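Caltubin, EF-hand (Lymnaea stagnalis, PDB 6VAN) probably binds calcium through EF-hand helix-loop-helix sites, each of which is seen here holding a strontium ion. Local coordinates at residues 55-58 / 59-63; 15-18 / 19-23; 46-49 / 50-54. All coordinates share one frame; numbering follows the deposited sequence. Where two conformers were deposited one is given.

Interaction 1 of 3, residues 55-58 / 59-63; sequences NGNG and AIDFV. With SR (strontium ion), chain D.
From N55 to D61 the backbone curls round a strontium ion so that the CA atoms of N55 and D61 end 8.8 Å apart, with G56 and G58 both taking the positive phi that helps turn the chain. N55 and N57 reach inward from one arm, D61 from the other, and the metal takes N55 OD1 (2.4 Å), N57 OD1, D61 OD2 and the backbone O of A59. For each asparagine CG is tucked between its own backbone N and carbonyl carbon (chi1 63° for N55), which turns the amide oxygen toward the ion. N55 OD1 also accepts from the N of N57 at 3.3 Å, an Asx turn, and N57 OD1 accepts from the N of A59, which lies well above its carbonyl plane. This is an EF-hand loop, probably for calcium and holding strontium here, with D53 opening the coordination and the closing glutamate, E65, one place later than in the canonical loop. The amide nitrogens grip the D61 carboxylate. N55 ND2 comes down on OD2 of D61 from above the carboxylate plane at 2.9 Å, although that oxygen lies nearly in the amide plane of N55; the two flat groups stand 66° apart. N57 ND2 approaches D61 OD1 on its syn lone pair at 3.2 Å, N-H...O angle 158°, and adds a weak bond to OD2. These bonds fix the rotation of both amides, so that oxygen rather than nitrogen faces the ion. D61 OD2 has the metal, one firm amide donor and one weak one, while OD1 also receives Q23 NE2 from the neighbouring loop.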
loop_
_atom_site.group_PDB
_atom_site.type_symbol
_atom_site.label_atom_id
_atom_site.label_comp_id
_atom_site.label_asym_id
_atom_site.label_seq_id
_atom_site.Cartn_x
_atom_site.Cartn_y
_atom_site.Cartn_z
ATOM N N ASN A 55 20.128 2.740 0.109
ATOM C CA ASN A 55 21.497 2.350 -0.351
ATOM C C ASN A 55 21.598 2.529 -1.873
ATOM O O ASN A 55 22.683 2.264 -2.412
ATOM C CB ASN A 55 21.895 0.954 0.133
ATOM C CG ASN A 55 21.026 -0.156 -0.410
ATOM O OD1 ASN A 55 20.326 0.013 -1.418
ATOM N ND2 ASN A 55 21.042 -1.291 0.261
ATOM N N GLY A 56 20.515 2.941 -2.537
ATOM C CA GLY A 56 20.518 3.353 -3.951
ATOM C C GLY A 56 20.848 2.225 -4.907
ATOM O O GLY A 56 21.359 2.537 -5.994
ATOM N N ASN A 57 20.553 0.971 -4.567
ATOM C CA ASN A 57 20.861 -0.207 -5.424
ATOM C C ASN A 57 19.657 -0.550 -6.326
ATOM O O ASN A 57 19.660 -1.638 -6.928
ATOM C CB ASN A 57 21.331 -1.402 -4.583
ATOM C CG ASN A 57 20.233 -2.005 -3.743
ATOM O OD1 ASN A 57 19.159 -1.389 -3.586
ATOM N ND2 ASN A 57 20.455 -3.200 -3.218
ATOM N N GLY A 58 18.628 0.314 -6.350
ATOM C CA GLY A 58 17.438 0.195 -7.215
ATOM C C GLY A 58 16.477 -0.902 -6.776
ATOM O O GLY A 58 15.553 -1.213 -7.530
ATOM N N ALA A 59 16.651 -1.456 -5.570
ATOM C CA ALA A 59 15.860 -2.586 -5.048
ATOM C C ALA A 59 15.473 -2.283 -3.596
ATOM O O ALA A 59 16.160 -1.440 -2.959
ATOM C CB ALA A 59 16.644 -3.863 -5.140
ATOM N N ILE A 60 14.385 -2.877 -3.122
ATOM C CA ILE A 60 14.045 -2.801 -1.671
ATOM C C ILE A 60 14.719 -3.990 -0.993
ATOM O O ILE A 60 14.381 -5.114 -1.309
ATOM C CB ILE A 60 12.528 -2.791 -1.398
ATOM C CG1 ILE A 60 11.815 -1.641 -2.131
ATOM C CG2 ILE A 60 12.274 -2.747 0.106
ATOM C CD1 ILE A 60 10.311 -1.703 -2.078
ATOM N N ASP A 61 15.652 -3.702 -0.081
ATOM C CA ASP A 61 16.410 -4.724 0.663
ATOM C C ASP A 61 15.650 -5.009 1.957
ATOM O O ASP A 61 15.343 -4.046 2.661
ATOM C CB ASP A 61 17.823 -4.219 0.878
ATOM C CG ASP A 61 18.518 -3.959 -0.449
ATOM O OD1 ASP A 61 18.877 -4.950 -1.104
ATOM O OD2 ASP A 61 18.753 -2.798 -0.750
ATOM N N PHE A 62 15.373 -6.267 2.274
ATOM C CA PHE A 62 14.727 -6.600 3.567
ATOM C C PHE A 62 15.536 -5.942 4.688
ATOM O O PHE A 62 14.975 -5.249 5.513
ATOM C CB PHE A 62 14.595 -8.099 3.789
ATOM C CG PHE A 62 13.950 -8.416 5.105
ATOM C CD1 PHE A 62 12.592 -8.203 5.289
ATOM C CD2 PHE A 62 14.700 -8.849 6.181
ATOM C CE1 PHE A 62 12.005 -8.441 6.523
ATOM C CE2 PHE A 62 14.106 -9.086 7.415
ATOM C CZ PHE A 62 12.758 -8.900 7.571
ATOM N N VAL A 63 16.849 -6.139 4.681
ATOM C CA VAL A 63 17.746 -5.405 5.608
ATOM C C VAL A 63 18.716 -4.569 4.779
ATOM O O VAL A 63 19.305 -5.082 3.825
ATOM C CB VAL A 63 18.432 -6.355 6.610
ATOM C CG1 VAL A 63 17.470 -6.730 7.715
ATOM C CG2 VAL A 63 18.971 -7.601 5.966
HETATM SR SR SR D . 18.061 -0.754 -1.676
#

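Interaction 2 of 3, residues 15-18 / 19-23. With SR (strontium ion), chain C.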
loop_
_atom_site.group_PDB
_atom_site.type_symbol
_atom_site.label_atom_id
_atom_site.label_comp_id
_atom_site.label_asym_id
_atom_site.label_seq_id
_atom_site.Cartn_x
_atom_site.Cartn_y
_atom_site.Cartn_z
ATOM N N TRP A 15 4.763 -11.093 -0.308
ATOM C CA TRP A 15 4.364 -9.889 -1.098
ATOM C C TRP A 15 5.434 -9.519 -2.134
ATOM O O TRP A 15 5.061 -9.366 -3.309
ATOM C CB TRP A 15 4.094 -8.680 -0.190
ATOM C CG TRP A 15 2.809 -8.726 0.580
ATOM C CD1 TRP A 15 2.577 -8.181 1.808
ATOM C CD2 TRP A 15 1.574 -9.353 0.181
ATOM N NE1 TRP A 15 1.290 -8.421 2.202
ATOM C CE2 TRP A 15 0.648 -9.138 1.225
ATOM C CE3 TRP A 15 1.161 -10.071 -0.947
ATOM C CZ2 TRP A 15 -0.659 -9.619 1.172
ATOM C CZ3 TRP A 15 -0.129 -10.549 -0.997
ATOM C CH2 TRP A 15 -1.026 -10.322 0.049
ATOM N N LEU A 16 6.691 -9.337 -1.697
ATOM C CA LEU A 16 7.733 -8.563 -2.429
ATOM C C LEU A 16 8.919 -9.421 -2.905
ATOM O O LEU A 16 9.588 -8.981 -3.837
ATOM C CB LEU A 16 8.238 -7.448 -1.504
ATOM C CG LEU A 16 7.257 -6.309 -1.238
ATOM C CD1 LEU A 16 7.851 -5.308 -0.264
ATOM C CD2 LEU A 16 6.861 -5.606 -2.534
ATOM N N ASP A 17 9.217 -10.540 -2.258
ATOM C CA ASP A 17 10.473 -11.298 -2.511
ATOM C C ASP A 17 10.187 -12.792 -2.415
ATOM O O ASP A 17 10.648 -13.433 -1.442
ATOM C CB ASP A 17 11.581 -10.846 -1.554
ATOM C CG ASP A 17 12.928 -11.538 -1.752
ATOM O OD1 ASP A 17 13.207 -11.990 -2.901
ATOM O OD2 ASP A 17 13.698 -11.619 -0.777
ATOM N N HIS A 18 9.444 -13.332 -3.387
ATOM C CA HIS A 18 8.946 -14.730 -3.359
ATOM C C HIS A 18 10.114 -15.728 -3.223
ATOM O O HIS A 18 9.869 -16.814 -2.664
ATOM C CB HIS A 18 8.075 -15.026 -4.590
ATOM C CG HIS A 18 6.842 -14.185 -4.681
ATOM N ND1 HIS A 18 6.335 -13.733 -5.895
ATOM C CD2 HIS A 18 6.013 -13.712 -3.727
ATOM C CE1 HIS A 18 5.247 -13.017 -5.673
ATOM N NE2 HIS A 18 5.027 -12.988 -4.348
ATOM N N ASP A 19 11.315 -15.359 -3.702
ATOM C CA ASP A 19 12.535 -16.212 -3.773
ATOM C C ASP A 19 13.382 -16.080 -2.498
ATOM O O ASP A 19 14.382 -16.816 -2.367
ATOM C CB ASP A 19 13.363 -15.871 -5.016
ATOM C CG ASP A 19 12.630 -16.164 -6.304
ATOM O OD1 ASP A 19 12.137 -17.312 -6.430
ATOM O OD2 ASP A 19 12.538 -15.259 -7.150
ATOM N N ASN A 20 12.989 -15.189 -1.589
ATOM C CA ASN A 20 13.713 -14.958 -0.313
ATOM C C ASN A 20 15.208 -14.736 -0.591
ATOM O O ASN A 20 16.011 -15.291 0.143
ATOM C CB ASN A 20 13.529 -16.123 0.665
ATOM C CG ASN A 20 14.094 -15.804 2.035
ATOM O OD1 ASN A 20 13.989 -14.663 2.477
ATOM N ND2 ASN A 20 14.700 -16.781 2.695
ATOM N N ASP A 21 15.579 -13.925 -1.581
ATOM C CA ASP A 21 17.008 -13.603 -1.850
ATOM C C ASP A 21 17.406 -12.344 -1.063
ATOM O O ASP A 21 18.591 -11.987 -1.081
ATOM C CB ASP A 21 17.291 -13.493 -3.358
ATOM C CG ASP A 21 16.393 -12.519 -4.090
ATOM O OD1 ASP A 21 16.297 -11.350 -3.633
ATOM O OD2 ASP A 21 15.748 -12.947 -5.110
ATOM N N GLY A 22 16.438 -11.689 -0.411
ATOM C CA GLY A 22 16.661 -10.512 0.452
ATOM C C GLY A 22 16.344 -9.201 -0.254
ATOM O O GLY A 22 16.377 -8.149 0.409
ATOM N N GLN A 23 16.081 -9.240 -1.565
ATOM C CA GLN A 23 15.792 -8.044 -2.392
ATOM C C GLN A 23 14.439 -8.191 -3.098
ATOM O O GLN A 23 14.097 -9.331 -3.568
ATOM C CB GLN A 23 16.869 -7.848 -3.464
ATOM C CG GLN A 23 18.265 -7.626 -2.901
ATOM C CD GLN A 23 19.127 -6.845 -3.862
ATOM O OE1 GLN A 23 19.046 -7.013 -5.072
ATOM N NE2 GLN A 23 19.959 -5.970 -3.321
HETATM SR SR SR C . 14.101 -11.035 -5.199
HETATM O O HOH W 1 13.757 -11.852 1.935
HETATM O O HOH W 2 16.244 -10.212 -6.511
#
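Across the turn, the D17 and D21 carboxylates both direct oxygen to the same strontium ion, which lies to one side of the pair. D17 gives the metal one oxygen, OD1 at 2.6 Å, whereas D21 chelates it with both, OD1 at 2.7 Å and OD2 at 2.5 Å. D17 OD1 and D21 OD1 are 3.2 Å apart, a spacing of like charges that the shared cation probably makes tolerable. With CG swung opposite the backbone N (chi1 -179°), D17 puts its other oxygen within reach of the backbone beyond the turn: OD2 accepts from G22 N at 2.8 Å on the syn side, 20° out of the carboxylate plane. A water bridges D17 OD2 to N20 OD1, which K9 also holds. D21 OD1 is met by the N of Q23 nearly along its C-O axis, forming an Asx turn, and the O of Q23 joins the metal together with a water and E28. A type I turn, closed by N20 N to D17 O at 2.9 Å, carries the chain from D17 to N20. These features are those of an EF-hand loop, leading from helix 5-15 through strand 23-24, which pairs antiparallel with strand 60-61, to helix 26-34.

Interaction 3 of 3, residues 46-49 / 50-54. With SR (strontium ion), chain D.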
loop_
_atom_site.group_PDB
_atom_site.type_symbol
_atom_site.label_atom_id
_atom_site.label_comp_id
_atom_site.label_asym_id
_atom_site.label_seq_id
_atom_site.Cartn_x
_atom_site.Cartn_y
_atom_site.Cartn_z
ATOM N N ALA A 46 8.827 2.562 -9.850
ATOM C CA ALA A 46 10.189 3.086 -9.595
ATOM C C ALA A 46 10.182 4.031 -8.384
ATOM O O ALA A 46 11.098 3.914 -7.561
ATOM C CB ALA A 46 10.727 3.742 -10.851
ATOM N N ALA A 47 9.163 4.894 -8.235
ATOM C CA ALA A 47 9.056 5.915 -7.163
ATOM C C ALA A 47 8.813 5.236 -5.795
ATOM O O ALA A 47 9.301 5.755 -4.757
ATOM C CB ALA A 47 7.925 6.860 -7.471
ATOM N N PHE A 48 8.022 4.165 -5.818
ATOM C CA PHE A 48 7.744 3.300 -4.642
ATOM C C PHE A 48 9.078 2.758 -4.109
ATOM O O PHE A 48 9.367 2.875 -2.894
ATOM C CB PHE A 48 6.793 2.184 -5.040
ATOM C CG PHE A 48 6.318 1.349 -3.881
ATOM C CD1 PHE A 48 7.047 0.257 -3.450
ATOM C CD2 PHE A 48 5.134 1.661 -3.214
ATOM C CE1 PHE A 48 6.618 -0.516 -2.380
ATOM C CE2 PHE A 48 4.707 0.885 -2.151
ATOM C CZ PHE A 48 5.445 -0.204 -1.741
ATOM N N ILE A 49 9.884 2.207 -5.017
ATOM C CA ILE A 49 11.217 1.661 -4.662
ATOM C C ILE A 49 12.099 2.810 -4.135
ATOM O O ILE A 49 12.738 2.622 -3.085
ATOM C CB ILE A 49 11.831 0.872 -5.849
ATOM C CG1 ILE A 49 11.044 -0.403 -6.149
ATOM C CG2 ILE A 49 13.318 0.585 -5.575
ATOM C CD1 ILE A 49 11.448 -1.157 -7.418
ATOM N N SER A 50 12.119 3.978 -4.798
ATOM C CA SER A 50 13.031 5.111 -4.477
ATOM C C SER A 50 12.800 5.647 -3.055
ATOM O O SER A 50 13.775 6.002 -2.401
ATOM C CB SER A 50 12.939 6.222 -5.506
ATOM O OG SER A 50 13.608 7.394 -5.053
ATOM N N ARG A 51 11.554 5.708 -2.575
ATOM C CA ARG A 51 11.284 6.237 -1.212
ATOM C C ARG A 51 11.928 5.320 -0.155
ATOM O O ARG A 51 12.203 5.821 0.969
ATOM C CB ARG A 51 9.781 6.418 -0.960
ATOM C CG ARG A 51 9.267 7.797 -1.359
ATOM C CD ARG A 51 7.755 7.876 -1.426
ATOM N NE ARG A 51 7.158 7.112 -0.357
ATOM C CZ ARG A 51 7.135 7.478 0.920
ATOM N NH1 ARG A 51 6.561 6.688 1.810
ATOM N NH2 ARG A 51 7.663 8.630 1.312
ATOM N N ARG A 52 12.118 4.041 -0.491
ATOM C CA ARG A 52 12.618 2.995 0.444
ATOM C C ARG A 52 14.115 2.706 0.213
ATOM O O ARG A 52 14.737 2.128 1.099
ATOM C CB ARG A 52 11.736 1.768 0.264
ATOM C CG ARG A 52 10.307 1.993 0.741
ATOM C CD ARG A 52 9.364 0.961 0.204
ATOM N NE ARG A 52 8.025 1.185 0.725
ATOM C CZ ARG A 52 7.165 2.084 0.279
ATOM N NH1 ARG A 52 7.435 2.846 -0.764
ATOM N NH2 ARG A 52 5.987 2.203 0.866
ATOM N N ASP A 53 14.680 3.106 -0.912
ATOM C CA ASP A 53 15.996 2.591 -1.389
ATOM C C ASP A 53 17.145 3.466 -0.868
ATOM O O ASP A 53 17.800 4.140 -1.699
ATOM C CB ASP A 53 15.960 2.535 -2.915
ATOM C CG ASP A 53 17.245 2.046 -3.543
ATOM O OD1 ASP A 53 17.987 1.341 -2.837
ATOM O OD2 ASP A 53 17.448 2.317 -4.755
ATOM N N SER A 54 17.430 3.429 0.436
ATOM C CA SER A 54 18.450 4.295 1.087
ATOM C C SER A 54 19.878 3.947 0.626
ATOM O O SER A 54 20.744 4.833 0.756
ATOM C CB SER A 54 18.331 4.267 2.588
ATOM O OG SER A 54 18.497 2.962 3.087
HETATM SR SR SR D . 18.061 -0.754 -1.676
#
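A46 and A47 meet the following turn of helix through their carbonyls: A46 O accepts from S50 N and A47 O from R51 N, the i to i+4 bonds of an alpha helix. F48 then carries the main side-chain contact. Its CG lies opposite the backbone N (chi1 -173°), which puts the ring where R52, one turn on and extended from CG to NE, can place its guanidinium over one face. The two planes are 9° from parallel with centres 3.7 Å apart, and R52 CZ sits 18° off the ring normal, a stacked cation-pi pair. The same guanidinium points its edge at the backbone: NH1 donates to F48 O at 2.9 Å, with that oxygen nearly in the guanidinium plane. Ring and carbonyl of one residue therefore hold the arginine by face and edge, and E82 takes NH2 in a salt bridge. With an alanine in place of R52, that face of F48 would probably lose its flat cover, F48 O its NH1 donor and E82 OE1 its salt bridge, leaving E82 the bridge from R51. I49 closes the first segment. Its O accepts from R52 N at 3.0 Å, an i to i+3 bond, one residue tighter than those before, with the donor above the carbonyl plane, and D53 CB packs on that oxygen at 3.2 Å. D53 follows as the centre of an inverse gamma turn and delivers OD1 to strontium at 2.4 Å, the first ligand of an EF-hand loop, while G58 N donates to OD2. Around this helix end, F48 and I49 touch V29 of helix 26-34, F48 and R52 pack on I60 of strand 60-61, and helix 77-87 contributes E82 and L86 against F48 and W83 against R52.

In the fold
Interactions 1 and 3 serve one strontium site: 46-54 brings helix 42-52 up to its first ligand, and 55-63 supplies four more. Interaction 2 belongs to the partner loop, at the surface, and its centre lies about 12 Å from that of interaction 1. The two loops are joined by the cross-loop bond between D61 and Q23 and by F62 N donating to G22 O, beside the paired strands 23-24 and 60-61. Chemistry follows place: the partly buried interaction 1 mixes amides with one carboxylate and a carbonyl, interaction 2 relies mainly on carboxylates, a carbonyl and water, and interaction 3, also partly buried, adds to its single carboxylate ligand a cation on an aromatic face among helices.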